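Local coordinates for protein aminoacyl-histidine dipeptidase (Vibrio alginolyticus, PDB 3MRU) that probably hydrolyses dipeptides, preferentially hydrophobic ones including prolyl amino acids, as a zinc-dependent metallopeptidase of the M20C family, at residues E179-C184 with N428-H433; V345-L350 with S370-G375; A399-K404 with C438-E443. All blocks are in the same frame, centred on the assembly; numbering follows the deposited sequence.

Contact 1 (E179-C184 with N428-H433); sequences EVYMGC and NIMVIH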
loop_
_atom_site.group_PDB
_atom_site.type_symbol
_atom_site.label_atom_id
_atom_site.label_comp_id
_atom_site.label_asym_id
_atom_site.label_seq_id
_atom_site.Cartn_x
_atom_site.Cartn_y
_atom_site.Cartn_z
ATOM N N GLU A 179 -0.184 -6.386 16.151
ATOM C CA GLU A 179 0.488 -5.659 15.079
ATOM C C GLU A 179 -0.102 -4.281 14.881
ATOM O O GLU A 179 -1.112 -4.133 14.215
ATOM C CB GLU A 179 0.317 -6.443 13.785
ATOM C CG GLU A 179 1.253 -7.621 13.664
ATOM C CD GLU A 179 1.479 -8.035 12.220
ATOM O OE1 GLU A 179 1.289 -7.170 11.319
ATOM O OE2 GLU A 179 1.846 -9.220 11.991
ATOM N N VAL A 180 0.535 -3.275 15.443
ATOM C CA VAL A 180 0.063 -1.911 15.279
ATOM C C VAL A 180 0.803 -1.073 14.227
ATOM O O VAL A 180 1.903 -1.420 13.785
ATOM C CB VAL A 180 0.059 -1.164 16.611
ATOM C CG1 VAL A 180 -1.336 -0.722 16.945
ATOM C CG2 VAL A 180 0.634 -2.039 17.708
ATOM N N TYR A 181 0.163 0.027 13.840
ATOM C CA TYR A 181 0.698 0.952 12.853
ATOM C C TYR A 181 0.748 2.364 13.405
ATOM O O TYR A 181 -0.248 2.876 13.918
ATOM C CB TYR A 181 -0.121 0.911 11.555
ATOM C CG TYR A 181 0.042 -0.380 10.793
ATOM C CD1 TYR A 181 -1.051 -1.009 10.210
ATOM C CD2 TYR A 181 1.287 -0.990 10.682
ATOM C CE1 TYR A 181 -0.905 -2.213 9.526
ATOM C CE2 TYR A 181 1.445 -2.178 10.003
ATOM C CZ TYR A 181 0.350 -2.789 9.427
ATOM O OH TYR A 181 0.513 -3.980 8.749
ATOM N N MET A 182 1.917 2.987 13.316
ATOM C CA MET A 182 2.067 4.359 13.782
ATOM C C MET A 182 2.421 5.294 12.635
ATOM O O MET A 182 2.539 6.519 12.828
ATOM C CB MET A 182 3.095 4.467 14.910
ATOM C CG MET A 182 4.466 3.909 14.580
ATOM S SD MET A 182 5.564 3.961 16.011
ATOM C CE MET A 182 5.575 5.723 16.425
ATOM N N GLY A 183 2.573 4.719 11.444
ATOM C CA GLY A 183 2.864 5.512 10.269
ATOM C C GLY A 183 2.844 4.718 8.989
ATOM O O GLY A 183 2.957 3.475 8.995
ATOM N N CYS A 184 2.706 5.449 7.880
ATOM C CA CYS A 184 2.881 4.865 6.546
ATOM C C CYS A 184 3.426 5.864 5.528
ATOM O O CYS A 184 3.490 7.061 5.783
ATOM C CB CYS A 184 1.573 4.239 6.044
ATOM S SG CYS A 184 0.277 5.424 5.820
ATOM N N ASN A 428 3.769 -5.911 18.118
ATOM C CA ASN A 428 4.782 -5.698 17.092
ATOM C C ASN A 428 4.439 -4.397 16.367
ATOM O O ASN A 428 3.926 -4.417 15.248
ATOM C CB ASN A 428 4.816 -6.873 16.116
ATOM C CG ASN A 428 5.561 -6.546 14.835
ATOM O OD1 ASN A 428 5.484 -7.285 13.853
ATOM N ND2 ASN A 428 6.287 -5.436 14.840
ATOM N N ILE A 429 4.718 -3.267 17.014
ATOM C CA ILE A 429 4.404 -1.944 16.447
ATOM C C ILE A 429 5.207 -1.753 15.167
ATOM O O ILE A 429 6.366 -2.145 15.116
ATOM C CB ILE A 429 4.738 -0.788 17.418
ATOM C CG1 ILE A 429 3.814 -0.811 18.626
ATOM C CG2 ILE A 429 4.590 0.580 16.747
ATOM C CD1 ILE A 429 4.258 0.042 19.807
ATOM N N MET A 430 4.594 -1.154 14.140
ATOM C CA MET A 430 5.213 -1.068 12.808
ATOM C C MET A 430 5.034 0.239 12.042
ATOM O O MET A 430 4.309 1.142 12.471
ATOM C CB MET A 430 4.714 -2.197 11.928
ATOM C CG MET A 430 5.388 -3.480 12.213
ATOM S SD MET A 430 5.048 -4.663 10.920
ATOM C CE MET A 430 6.526 -4.490 9.902
ATOM N N VAL A 431 5.732 0.325 10.912
ATOM C CA VAL A 431 5.555 1.386 9.925
ATOM C C VAL A 431 5.673 0.719 8.563
ATOM O O VAL A 431 6.731 0.197 8.229
ATOM C CB VAL A 431 6.621 2.500 10.056
ATOM C CG1 VAL A 431 6.528 3.466 8.904
ATOM C CG2 VAL A 431 6.419 3.263 11.317
ATOM N N ILE A 432 4.591 0.686 7.792
ATOM C CA ILE A 432 4.681 0.096 6.456
ATOM C C ILE A 432 5.000 1.145 5.428
ATOM O O ILE A 432 4.501 2.274 5.475
ATOM C CB ILE A 432 3.435 -0.744 5.963
ATOM C CG1 ILE A 432 2.143 -0.348 6.671
ATOM C CG2 ILE A 432 3.701 -2.235 6.078
ATOM C CD1 ILE A 432 1.578 0.990 6.246
ATOM N N HIS A 433 5.839 0.746 4.488
ATOM C CA HIS A 433 6.225 1.623 3.426
ATOM C C HIS A 433 5.155 1.430 2.363
ATOM O O HIS A 433 5.442 0.942 1.256
ATOM C CB HIS A 433 7.621 1.250 2.917
ATOM C CG HIS A 433 8.387 2.418 2.398
ATOM N ND1 HIS A 433 8.695 3.505 3.182
ATOM C CD2 HIS A 433 8.878 2.685 1.168
ATOM C CE1 HIS A 433 9.343 4.394 2.454
ATOM N NE2 HIS A 433 9.475 3.917 1.230
#

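Contact 2 (V345-L350 with S370-G375); sequences VVETSL and SLIDSG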
loop_
_atom_site.group_PDB
_atom_site.type_symbol
_atom_site.label_atom_id
_atom_site.label_comp_id
_atom_site.label_asym_id
_atom_site.label_seq_id
_atom_site.Cartn_x
_atom_site.Cartn_y
_atom_site.Cartn_z
ATOM N N VAL A 345 13.722 2.110 9.811
ATOM C CA VAL A 345 12.604 2.130 8.880
ATOM C C VAL A 345 12.947 3.053 7.730
ATOM O O VAL A 345 13.538 4.122 7.946
ATOM C CB VAL A 345 11.393 2.726 9.677
ATOM C CG1 VAL A 345 10.213 3.101 8.768
ATOM C CG2 VAL A 345 10.945 1.770 10.759
ATOM N N VAL A 346 12.577 2.646 6.516
ATOM C CA VAL A 346 12.769 3.489 5.326
ATOM C C VAL A 346 11.878 4.736 5.335
ATOM O O VAL A 346 10.647 4.644 5.316
ATOM C CB VAL A 346 12.498 2.729 4.035
ATOM C CG1 VAL A 346 12.752 3.634 2.855
ATOM C CG2 VAL A 346 13.350 1.473 3.952
ATOM N N GLU A 347 12.500 5.903 5.358
ATOM C CA GLU A 347 11.749 7.142 5.273
ATOM C C GLU A 347 11.349 7.511 3.837
ATOM O O GLU A 347 10.199 7.876 3.601
ATOM C CB GLU A 347 12.509 8.284 5.918
ATOM C CG GLU A 347 11.689 9.541 6.051
ATOM C CD GLU A 347 12.480 10.685 6.647
ATOM O OE1 GLU A 347 13.492 11.121 6.027
ATOM O OE2 GLU A 347 12.081 11.146 7.743
ATOM N N THR A 348 12.283 7.440 2.892
ATOM C CA THR A 348 11.975 7.805 1.508
ATOM C C THR A 348 12.568 6.794 0.532
ATOM O O THR A 348 13.624 6.228 0.800
ATOM C CB THR A 348 12.470 9.239 1.127
ATOM O OG1 THR A 348 12.117 10.193 2.132
ATOM C CG2 THR A 348 11.831 9.679 -0.167
ATOM N N SER A 349 11.887 6.563 -0.589
ATOM C CA SER A 349 12.398 5.656 -1.594
ATOM C C SER A 349 11.700 5.862 -2.913
ATOM O O SER A 349 10.673 6.540 -2.983
ATOM C CB SER A 349 12.191 4.218 -1.175
ATOM O OG SER A 349 10.817 3.897 -1.276
ATOM N N LEU A 350 12.270 5.267 -3.953
ATOM C CA LEU A 350 11.661 5.256 -5.259
ATOM C C LEU A 350 12.095 4.030 -6.062
ATOM O O LEU A 350 13.158 3.450 -5.836
ATOM C CB LEU A 350 11.962 6.547 -6.023
ATOM C CG LEU A 350 13.163 6.694 -6.946
ATOM C CD1 LEU A 350 12.850 7.740 -7.973
ATOM C CD2 LEU A 350 14.331 7.099 -6.117
ATOM N N SER A 370 7.247 7.811 0.480
ATOM C CA SER A 370 7.814 8.513 1.619
ATOM C C SER A 370 6.821 8.637 2.775
ATOM O O SER A 370 5.612 8.714 2.557
ATOM C CB SER A 370 8.397 9.856 1.185
ATOM O OG SER A 370 8.938 10.503 2.316
ATOM N N LEU A 371 7.361 8.700 3.995
ATOM C CA LEU A 371 6.576 8.929 5.199
ATOM C C LEU A 371 6.486 10.432 5.352
ATOM O O LEU A 371 5.395 10.978 5.529
ATOM C CB LEU A 371 7.229 8.330 6.435
ATOM C CG LEU A 371 7.908 6.966 6.357
ATOM C CD1 LEU A 371 8.590 6.681 7.673
ATOM C CD2 LEU A 371 6.907 5.874 6.064
ATOM N N ILE A 372 7.625 11.118 5.280
ATOM C CA ILE A 372 7.561 12.584 5.257
ATOM C C ILE A 372 7.219 13.057 3.832
ATOM O O ILE A 372 7.945 12.786 2.874
ATOM C CB ILE A 372 8.834 13.294 5.834
ATOM C CG1 ILE A 372 9.149 12.791 7.254
ATOM C CG2 ILE A 372 8.636 14.831 5.828
ATOM C CD1 ILE A 372 8.128 13.114 8.356
ATOM N N ASP A 373 6.094 13.745 3.698
ATOM C CA ASP A 373 5.664 14.206 2.393
ATOM C C ASP A 373 6.611 15.271 1.867
ATOM O O ASP A 373 6.692 15.513 0.655
ATOM C CB ASP A 373 4.232 14.722 2.460
ATOM C CG ASP A 373 3.232 13.622 2.847
ATOM O OD1 ASP A 373 3.507 12.424 2.545
ATOM O OD2 ASP A 373 2.179 13.957 3.458
ATOM N N SER A 374 7.338 15.893 2.789
ATOM C CA SER A 374 8.375 16.849 2.450
ATOM C C SER A 374 9.509 16.160 1.641
ATOM O O SER A 374 9.999 16.692 0.628
ATOM C CB SER A 374 8.873 17.473 3.745
ATOM O OG SER A 374 10.016 18.265 3.532
ATOM N N GLY A 375 9.882 14.955 2.068
ATOM C CA GLY A 375 10.880 14.161 1.362
ATOM C C GLY A 375 10.435 13.641 0.007
ATOM O O GLY A 375 11.251 13.380 -0.867
#

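Contact 3 (A399-K404 with C438-E443); sequences AYPGWK and CGLFKE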
loop_
_atom_site.group_PDB
_atom_site.type_symbol
_atom_site.label_atom_id
_atom_site.label_comp_id
_atom_site.label_asym_id
_atom_site.label_seq_id
_atom_site.Cartn_x
_atom_site.Cartn_y
_atom_site.Cartn_z
ATOM N N ALA A 399 -0.875 11.263 -6.530
ATOM C CA ALA A 399 -0.226 11.685 -5.293
ATOM C C ALA A 399 -1.149 11.462 -4.108
ATOM O O ALA A 399 -2.301 11.890 -4.141
ATOM C CB ALA A 399 0.158 13.138 -5.380
ATOM N N TYR A 400 -0.637 10.813 -3.064
ATOM C CA TYR A 400 -1.384 10.597 -1.816
ATOM C C TYR A 400 -0.513 10.766 -0.563
ATOM O O TYR A 400 0.637 10.321 -0.521
ATOM C CB TYR A 400 -2.068 9.229 -1.816
ATOM C CG TYR A 400 -1.143 8.057 -2.084
ATOM C CD1 TYR A 400 -0.604 7.310 -1.027
ATOM C CD2 TYR A 400 -0.809 7.689 -3.393
ATOM C CE1 TYR A 400 0.243 6.237 -1.261
ATOM C CE2 TYR A 400 0.035 6.605 -3.636
ATOM C CZ TYR A 400 0.552 5.890 -2.560
ATOM O OH TYR A 400 1.378 4.827 -2.783
ATOM N N PRO A 401 -1.070 11.395 0.475
ATOM C CA PRO A 401 -0.313 11.748 1.672
ATOM C C PRO A 401 0.198 10.563 2.474
ATOM O O PRO A 401 -0.392 9.491 2.461
ATOM C CB PRO A 401 -1.325 12.536 2.506
ATOM C CG PRO A 401 -2.653 12.113 1.987
ATOM C CD PRO A 401 -2.476 11.826 0.554
ATOM N N GLY A 402 1.315 10.781 3.160
ATOM C CA GLY A 402 1.898 9.788 4.048
ATOM C C GLY A 402 1.567 10.139 5.481
ATOM O O GLY A 402 0.971 11.189 5.740
ATOM N N TRP A 403 1.965 9.264 6.402
ATOM C CA TRP A 403 1.677 9.407 7.819
ATOM C C TRP A 403 2.987 9.323 8.622
ATOM O O TRP A 403 3.523 8.223 8.829
ATOM C CB TRP A 403 0.675 8.311 8.211
ATOM C CG TRP A 403 0.377 8.116 9.686
ATOM C CD1 TRP A 403 0.472 9.044 10.701
ATOM C CD2 TRP A 403 -0.121 6.917 10.294
ATOM N NE1 TRP A 403 0.106 8.477 11.896
ATOM C CE2 TRP A 403 -0.273 7.179 11.678
ATOM C CE3 TRP A 403 -0.445 5.640 9.801
ATOM C CZ2 TRP A 403 -0.737 6.212 12.574
ATOM C CZ3 TRP A 403 -0.895 4.679 10.688
ATOM C CH2 TRP A 403 -1.044 4.973 12.063
ATOM N N LYS A 404 3.505 10.474 9.071
ATOM C CA LYS A 404 4.799 10.482 9.756
ATOM C C LYS A 404 4.713 9.929 11.172
ATOM O O LYS A 404 3.885 10.370 11.960
ATOM C CB LYS A 404 5.486 11.869 9.696
ATOM C CG LYS A 404 5.199 12.881 10.836
ATOM C CD LYS A 404 5.805 14.266 10.550
ATOM C CE LYS A 404 5.198 14.852 9.270
ATOM N NZ LYS A 404 5.456 16.310 9.054
ATOM N N CYS A 438 -5.818 5.596 6.952
ATOM C CA CYS A 438 -5.484 6.549 8.023
ATOM C C CYS A 438 -4.383 7.561 7.655
ATOM O O CYS A 438 -4.167 8.546 8.371
ATOM C CB CYS A 438 -5.179 5.844 9.364
ATOM S SG CYS A 438 -3.983 4.480 9.291
ATOM N N GLY A 439 -3.691 7.314 6.548
ATOM C CA GLY A 439 -2.711 8.263 6.038
ATOM C C GLY A 439 -3.427 9.527 5.603
ATOM O O GLY A 439 -3.181 10.613 6.156
ATOM N N LEU A 440 -4.338 9.370 4.637
ATOM C CA LEU A 440 -5.118 10.477 4.105
ATOM C C LEU A 440 -5.724 11.305 5.223
ATOM O O LEU A 440 -6.015 12.487 5.037
ATOM C CB LEU A 440 -6.201 9.978 3.158
ATOM C CG LEU A 440 -5.743 9.507 1.777
ATOM C CD1 LEU A 440 -4.849 8.292 1.857
ATOM C CD2 LEU A 440 -6.921 9.216 0.857
ATOM N N PHE A 441 -5.880 10.687 6.391
ATOM C CA PHE A 441 -6.437 11.385 7.553
ATOM C C PHE A 441 -5.515 12.453 8.071
ATOM O O PHE A 441 -5.971 13.336 8.792
ATOM C CB PHE A 441 -6.790 10.440 8.716
ATOM C CG PHE A 441 -7.886 9.454 8.402
ATOM C CD1 PHE A 441 -7.943 8.248 9.073
ATOM C CD2 PHE A 441 -8.851 9.731 7.438
ATOM C CE1 PHE A 441 -8.930 7.337 8.790
ATOM C CE2 PHE A 441 -9.837 8.824 7.145
ATOM C CZ PHE A 441 -9.879 7.622 7.819
ATOM N N LYS A 442 -4.227 12.369 7.725
ATOM C CA LYS A 442 -3.268 13.372 8.188
ATOM C C LYS A 442 -3.283 14.665 7.385
ATOM O O LYS A 442 -2.760 15.673 7.863
ATOM C CB LYS A 442 -1.826 12.851 8.198
ATOM C CG LYS A 442 -1.453 12.031 9.433
ATOM C CD LYS A 442 -1.560 12.821 10.732
ATOM C CE LYS A 442 -0.225 13.381 11.178
ATOM N NZ LYS A 442 -0.185 13.598 12.657
ATOM N N GLU A 443 -3.903 14.653 6.197
ATOM C CA GLU A 443 -4.024 15.882 5.393
ATOM C C GLU A 443 -4.713 17.005 6.201
ATOM O O GLU A 443 -4.080 18.025 6.497
ATOM C CB GLU A 443 -4.827 15.648 4.097
ATOM C CG GLU A 443 -4.381 16.530 2.905
ATOM C CD GLU A 443 -4.121 18.011 3.282
ATOM O OE1 GLU A 443 -5.111 18.766 3.473
ATOM O OE2 GLU A 443 -2.927 18.414 3.379
#

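Contact 1 (E179-C184 with N428-H433)
I432 lays its CG1 over one face of the Y181 ring, 4.1 Å from the ring centroid and 21° off the normal, a CH-pi contact shifted toward the rim at CE2 and CZ. The two side chains cross at about a right angle. A chi1 of -69° sets Y181 CG anti to the carbonyl carbon, beside the backbone N. M430 meets the same ring in another way: its CB stands at the edge, near the ring plane, 3.8 Å from CE2, and the two side chains run side by side in the same direction before the thioether end of M430 leads away. Farther along, I432 CD1 packs on C184 CB, on the face of the sheet that also carries Y181 and M430.

V431 occupies the opposite face, where its CG2 lies 3.9 Å from M182 CG. M182 SD lies 3.6 Å from I429 CG2, the two side chains crossing obliquely, and V180 CG2 touches I429 CG1 at 3.5 Å. M412 of helix 410-420 packs on M182 and I429, and F415 on V180.

Between the faces, strand 430-432 pairs in parallel with the start of strand 181-199 in the large mixed sheet, bridged at Y181-M430 and C184-I432, with the Y181 side chain about 8 Å from that of the zinc ligand D173. M430 is gripped twice, its N bonding V180 O at 2.7 Å and its O accepting from M182 N at 3.1 Å. The chain then turns a corner at M182.

The chemistry divides its labour: the peptide groups of M430 fix the register through hydrogen bonds, while past the corner the bond from I432 N to G183 O is weak, and the I432 side chain packs on Y181 and C184.

Contact 2 (V345-L350 with S370-G375)
T348 and S370 face each other as an antiparallel non-hydrogen-bonded pair, their CA atoms 4.2 Å apart, and the adjoining backbone bond runs from L371 N to E347 O at 3.0 Å. Both hydroxyls lie on the same side of this pairing. T348 OG1 donates to S370 OG at 3.2 Å, and S370 OG in turn donates to I372 O at 2.6 Å, approaching from above the carbonyl plane. The relay depends on S370 holding OG anti to its backbone N (chi1 -180°), beside the carbonyl carbon. The methyl CG2 of T348 meanwhile rests against S370 CB and comes near G375 O.

Beside the pair, L371 lies alongside E347 and V346, its CG 3.7 Å from V346 O. Its CD1 meets V345 CG1 at 4.1 Å, the two side chains crossing at about a right angle. The extended E347 side chain, its CG anti to the backbone N (chi1 -171°), crosses I372 obliquely; OE2 comes to 3.4 Å from I372 CG1, while OE1 forms a salt bridge with R337 of strand 334-338.

This is where the hairpin of strands 346-358 and 361-370 hands over to helix 373-389, with I372 at the N-cap position. I372 O also receives a weak bond from G375 N in the first turn. The carbonyl is therefore approached by two donors, one from the helix and one from the serine hydroxyl, so that a short chain of hydroxyls couples the strand pairing to the helix start.

Contact 3 (A399-K404 with C438-E443)
A cysteine sulfur-aromatic contact joins C438 to W403 near the zinc site: the side chain of C438 is about 7 Å from that of the metal ligand D173. SG lies 4.2 Å from the centroid of the six-membered ring of W403, oblique to it at 42° off the normal, and comes nearest to CZ3, with CE3 next. W403 CG is anti to the backbone N (chi1 171°), and the bond from its CA to its CB points toward the helical segment.

At the far end of the same indole, K442 CG meets CD1 at 3.8 Å, again obliquely, with the two side chains crossing at about a right angle. The lysine bends at chi2 and chi3; it is the aliphatic CG that meets W403, while NZ is hydrogen-bonded to P446 O and M448 O. Between these two partners G439, which has no side chain, brings its CA to 4.0 Å from W403 CB.

P401 makes the other half of the contact. Its CG sits 3.6 Å from L440 CA and 4.0 Å from L440 CG. The leucine side chain sets out away from the proline segment, but its end comes back to meet the pyrrolidine ring at about a right angle. The two segments share no direct hydrogen bond; the helical one is tied internally by K442 N to G439 O and by a type I turn from L440 to E443.

The tryptophan segment continues from strand 393-400, whose Y400 pairs with G187 of strand 181-199. W403 also packs on Y181 of that strand and on M450, while C438 touches M450 and S452, so the weakly bonded helix 437-440 lies against both W403 and strand 449-452.

From the N terminus, segment 179-184 comes first and meets 428-433 only after 243 residues, so contact 1 closes the longest loop of the three. Contact 2 is nested inside it, joining 345-350 to 370-375 around a strand hairpin. The chain then passes through helix 373-389 and strand 393-400 to open contact 3, which is in series with contact 2 but crosses contact 1, since 428-433 intervenes before 438-443. Three polar links tie the contacts together: H433 NE2 to S349 OG between contacts 1 and 2, C184 O to W403 N between 1 and 3, and D373 OD1 to G402 N between 2 and 3. All three contacts reach one large mixed sheet.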